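Local coordinates for 2-hydroxy-3-oxopropionate reductase (Polaromonas sp. JS666, PDB 4DLL), which probably catalyses the NAD(P)H-dependent reduction of 2-hydroxy-3-oxopropanoate (tartronate semialdehyde) to glycerate, as a dimeric member of the 3-hydroxyisobutyrate dehydrogenase family, at residues 205-217 against 240-252. Sequence-based numbering, arbitrary orientation.
Sequences IVGITIGAVAEAL and DSRVLQLHGQRMV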
# COMPACT_ATOMS: atom_id res chain seq x y z
N ILE A 205 0.83 6.46 5.98
CA ILE A 205 0.72 5.29 5.10
C ILE A 205 1.63 5.43 3.90
O ILE A 205 2.31 4.51 3.53
CB ILE A 205 -0.75 5.03 4.58
CG1 ILE A 205 -1.72 4.77 5.74
CG2 ILE A 205 -0.78 3.92 3.51
CD1 ILE A 205 -3.18 4.48 5.18
N VAL A 206 1.73 6.60 3.32
CA VAL A 206 2.64 6.71 2.18
C VAL A 206 4.11 6.52 2.65
O VAL A 206 4.88 5.78 2.03
CB VAL A 206 2.42 8.08 1.34
CG1 VAL A 206 3.55 8.35 0.30
CG2 VAL A 206 1.09 8.12 0.68
N GLY A 207 4.49 7.20 3.73
CA GLY A 207 5.85 7.15 4.26
C GLY A 207 6.29 5.76 4.67
O GLY A 207 7.41 5.36 4.41
N ILE A 208 5.41 4.99 5.29
CA ILE A 208 5.75 3.61 5.63
C ILE A 208 5.77 2.66 4.40
O ILE A 208 6.65 1.80 4.30
CB ILE A 208 4.79 3.10 6.74
CG1 ILE A 208 4.91 3.96 8.02
CG2 ILE A 208 5.06 1.71 7.07
CD1 ILE A 208 3.62 3.90 8.93
N THR A 209 4.81 2.80 3.47
CA THR A 209 4.69 1.91 2.34
C THR A 209 5.88 2.05 1.41
O THR A 209 6.41 1.07 0.91
CB THR A 209 3.39 2.12 1.58
OG1 THR A 209 2.30 2.00 2.49
CG2 THR A 209 3.28 1.03 0.51
N ILE A 210 6.35 3.27 1.26
CA ILE A 210 7.60 3.52 0.60
C ILE A 210 8.73 2.64 1.13
O ILE A 210 9.41 1.97 0.34
CB ILE A 210 7.93 5.03 0.71
CG1 ILE A 210 7.15 5.78 -0.35
CG2 ILE A 210 9.37 5.33 0.40
CD1 ILE A 210 7.21 7.37 -0.11
N GLY A 211 8.93 2.63 2.44
CA GLY A 211 9.97 1.80 3.06
C GLY A 211 9.69 0.30 2.96
O GLY A 211 10.60 -0.49 2.69
N ALA A 212 8.44 -0.10 3.15
CA ALA A 212 8.10 -1.49 2.93
C ALA A 212 8.45 -1.95 1.47
O ALA A 212 8.85 -3.08 1.23
CB ALA A 212 6.61 -1.66 3.17
N VAL A 213 8.23 -1.08 0.52
CA VAL A 213 8.45 -1.46 -0.84
C VAL A 213 9.99 -1.42 -1.12
O VAL A 213 10.47 -2.20 -1.89
CB VAL A 213 7.63 -0.60 -1.80
CG1 VAL A 213 8.22 -0.62 -3.24
CG2 VAL A 213 6.12 -1.01 -1.76
N ALA A 214 10.74 -0.54 -0.48
CA ALA A 214 12.15 -0.45 -0.79
C ALA A 214 12.77 -1.69 -0.17
O ALA A 214 13.57 -2.38 -0.81
CB ALA A 214 12.77 0.82 -0.23
N GLU A 215 12.37 -1.99 1.06
CA GLU A 215 12.94 -3.10 1.76
C GLU A 215 12.66 -4.48 1.16
O GLU A 215 13.53 -5.34 1.16
CB GLU A 215 12.52 -3.09 3.19
CG GLU A 215 13.15 -4.22 3.93
CD GLU A 215 13.28 -3.90 5.36
OE1 GLU A 215 14.03 -2.96 5.62
OE2 GLU A 215 12.62 -4.57 6.18
N ALA A 216 11.45 -4.69 0.64
CA ALA A 216 11.16 -5.94 0.01
C ALA A 216 11.83 -6.08 -1.37
O ALA A 216 12.24 -7.16 -1.75
CB ALA A 216 9.65 -6.23 0.00
N LEU A 217 11.96 -4.98 -2.10
CA LEU A 217 12.58 -5.03 -3.40
C LEU A 217 14.08 -5.21 -3.29
O LEU A 217 14.70 -5.83 -4.17
CB LEU A 217 12.30 -3.79 -4.22
CG LEU A 217 10.86 -3.56 -4.67
CD1 LEU A 217 10.80 -2.30 -5.57
CD2 LEU A 217 10.27 -4.78 -5.34
N ASP A 240 -0.15 -5.18 -3.82
CA ASP A 240 -0.21 -4.10 -4.80
C ASP A 240 -0.72 -2.81 -4.15
O ASP A 240 -1.54 -2.87 -3.25
CB ASP A 240 -1.11 -4.48 -5.99
CG ASP A 240 -0.85 -3.61 -7.19
OD1 ASP A 240 0.18 -2.83 -7.21
OD2 ASP A 240 -1.67 -3.74 -8.11
N SER A 241 -0.19 -1.67 -4.60
CA SER A 241 -0.54 -0.37 -4.03
C SER A 241 -0.24 0.79 -5.00
O SER A 241 0.48 0.59 -5.98
CB SER A 241 0.21 -0.15 -2.74
OG SER A 241 1.55 0.23 -3.00
N ARG A 242 -0.77 1.99 -4.74
CA ARG A 242 -0.39 3.16 -5.54
C ARG A 242 1.11 3.49 -5.30
O ARG A 242 1.80 3.87 -6.24
CB ARG A 242 -1.29 4.39 -5.22
CG ARG A 242 -1.11 5.61 -6.21
CD ARG A 242 -1.87 5.28 -7.54
NE ARG A 242 -3.21 4.76 -7.18
CZ ARG A 242 -4.26 5.56 -6.92
NH1 ARG A 242 -4.12 6.90 -7.03
NH2 ARG A 242 -5.44 5.02 -6.54
N VAL A 243 1.61 3.23 -4.09
CA VAL A 243 3.05 3.44 -3.80
C VAL A 243 3.96 2.48 -4.59
O VAL A 243 5.00 2.94 -5.16
CB VAL A 243 3.34 3.42 -2.31
CG1 VAL A 243 4.86 3.14 -2.00
CG2 VAL A 243 2.86 4.74 -1.70
N LEU A 244 3.59 1.18 -4.66
CA LEU A 244 4.37 0.24 -5.47
C LEU A 244 4.44 0.69 -6.93
O LEU A 244 5.52 0.76 -7.50
CB LEU A 244 3.83 -1.20 -5.39
CG LEU A 244 4.41 -2.28 -6.31
CD1 LEU A 244 5.93 -2.46 -6.07
CD2 LEU A 244 3.69 -3.66 -6.12
N GLN A 245 3.29 0.98 -7.54
CA GLN A 245 3.26 1.39 -8.95
C GLN A 245 3.93 2.75 -9.21
O GLN A 245 4.53 2.93 -10.28
CB GLN A 245 1.82 1.44 -9.49
CG GLN A 245 1.03 0.10 -9.30
CD GLN A 245 1.76 -1.14 -9.96
OE1 GLN A 245 1.99 -2.19 -9.30
NE2 GLN A 245 2.13 -1.00 -11.23
N LEU A 246 3.82 3.72 -8.30
CA LEU A 246 4.42 5.01 -8.63
C LEU A 246 5.86 5.03 -8.17
O LEU A 246 6.74 4.90 -8.99
CB LEU A 246 3.63 6.20 -8.07
CG LEU A 246 4.14 7.62 -8.42
CD1 LEU A 246 3.59 8.10 -9.83
CD2 LEU A 246 3.77 8.62 -7.30
N HIS A 247 6.10 5.14 -6.87
CA HIS A 247 7.45 5.13 -6.30
C HIS A 247 8.30 3.89 -6.53
O HIS A 247 9.53 3.98 -6.51
CB HIS A 247 7.36 5.34 -4.81
CG HIS A 247 6.46 6.47 -4.44
ND1 HIS A 247 6.90 7.78 -4.37
CD2 HIS A 247 5.14 6.51 -4.15
CE1 HIS A 247 5.89 8.56 -4.05
NE2 HIS A 247 4.81 7.82 -3.93
N GLY A 248 7.66 2.73 -6.66
CA GLY A 248 8.39 1.52 -6.89
C GLY A 248 9.06 1.49 -8.27
O GLY A 248 10.20 0.98 -8.41
N GLN A 249 8.35 1.99 -9.29
CA GLN A 249 8.89 2.10 -10.63
C GLN A 249 10.10 3.03 -10.63
O GLN A 249 11.10 2.70 -11.29
CB GLN A 249 7.85 2.53 -11.66
CG GLN A 249 8.30 2.39 -13.15
CD GLN A 249 9.03 1.03 -13.55
OE1 GLN A 249 9.78 0.99 -14.54
NE2 GLN A 249 8.81 -0.05 -12.80
N ARG A 250 10.04 4.11 -9.82
CA ARG A 250 11.18 5.02 -9.62
C ARG A 250 12.30 4.32 -8.88
O ARG A 250 13.48 4.76 -8.91
CB ARG A 250 10.80 6.28 -8.83
CG ARG A 250 9.82 7.28 -9.52
CD ARG A 250 9.24 8.27 -8.49
NE ARG A 250 8.22 9.11 -9.08
CZ ARG A 250 7.41 9.94 -8.42
NH1 ARG A 250 7.50 10.10 -7.11
NH2 ARG A 250 6.49 10.64 -9.10
N MSE A 251 11.96 3.29 -8.12
CA MSE A 251 13.00 2.61 -7.38
C MSE A 251 13.76 1.70 -8.34
O MSE A 251 15.01 1.63 -8.32
CB MSE A 251 12.43 1.81 -6.22
CG MSE A 251 11.97 2.70 -5.06
SE MSE A 251 11.06 1.61 -3.73
CE MSE A 251 10.18 3.18 -2.84
N VAL A 252 12.96 1.03 -9.17
CA VAL A 252 13.45 0.14 -10.21
C VAL A 252 14.38 0.90 -11.15
O VAL A 252 15.42 0.38 -11.50
CB VAL A 252 12.28 -0.49 -11.03
CG1 VAL A 252 12.80 -1.17 -12.29
CG2 VAL A 252 11.46 -1.49 -10.21
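Met251, Val243 and Val213 carry the packing between helix 205-217 and the helical segment 240-252, each as a knob set into a hole of the other side. Met251, a selenomethionine, lodges among Ile210, Val213, Ala214 and Leu217. Its chain runs extended beyond CG, bringing SE to 3.6 Å from Val213 CG1 and CE to 3.5 Å from Ile210 O, while Phe310 of helix 309-315 also packs on it. Val243 fills the hole between Val206, Thr209, Ile210 and Val213; with CG1 anti to the backbone N (chi1 160°), that methyl presses on the neighbouring helix 3.6 Å from Ile210 N, and CG2 turns to Val206 CG1. Helices 205-217 and 247-252 cross at -37° with their axes 10.2 Å apart, joining the long helix 194-222 to later helices of the all-helical C-terminal domain usual in this dehydrogenase family. In return, Val213 enters between Val243, Leu244, Gly248 and Met251, its CG1 4.2 Å from Gly248 CA. Thr209 sets CG2 against Val243 CG1 at 3.6 Å, and its hydroxyl OG1 donates a hydrogen bond to Ile205 O (2.7 Å), reaching that carbonyl from the face opposite Thr209 N. A serine at this position, lacking the CG2 methyl, would probably leave a gap beside Val243 and Ser241. Ser241 caps the helix from 242, its OG accepting from Leu244 N at 2.8 Å in a nearly straight bond (169°). Farther along, Ile210 CD1 lies over the centre of one face of the His247 ring, while Leu246 CD2 sits over the opposite face, offset toward the rim.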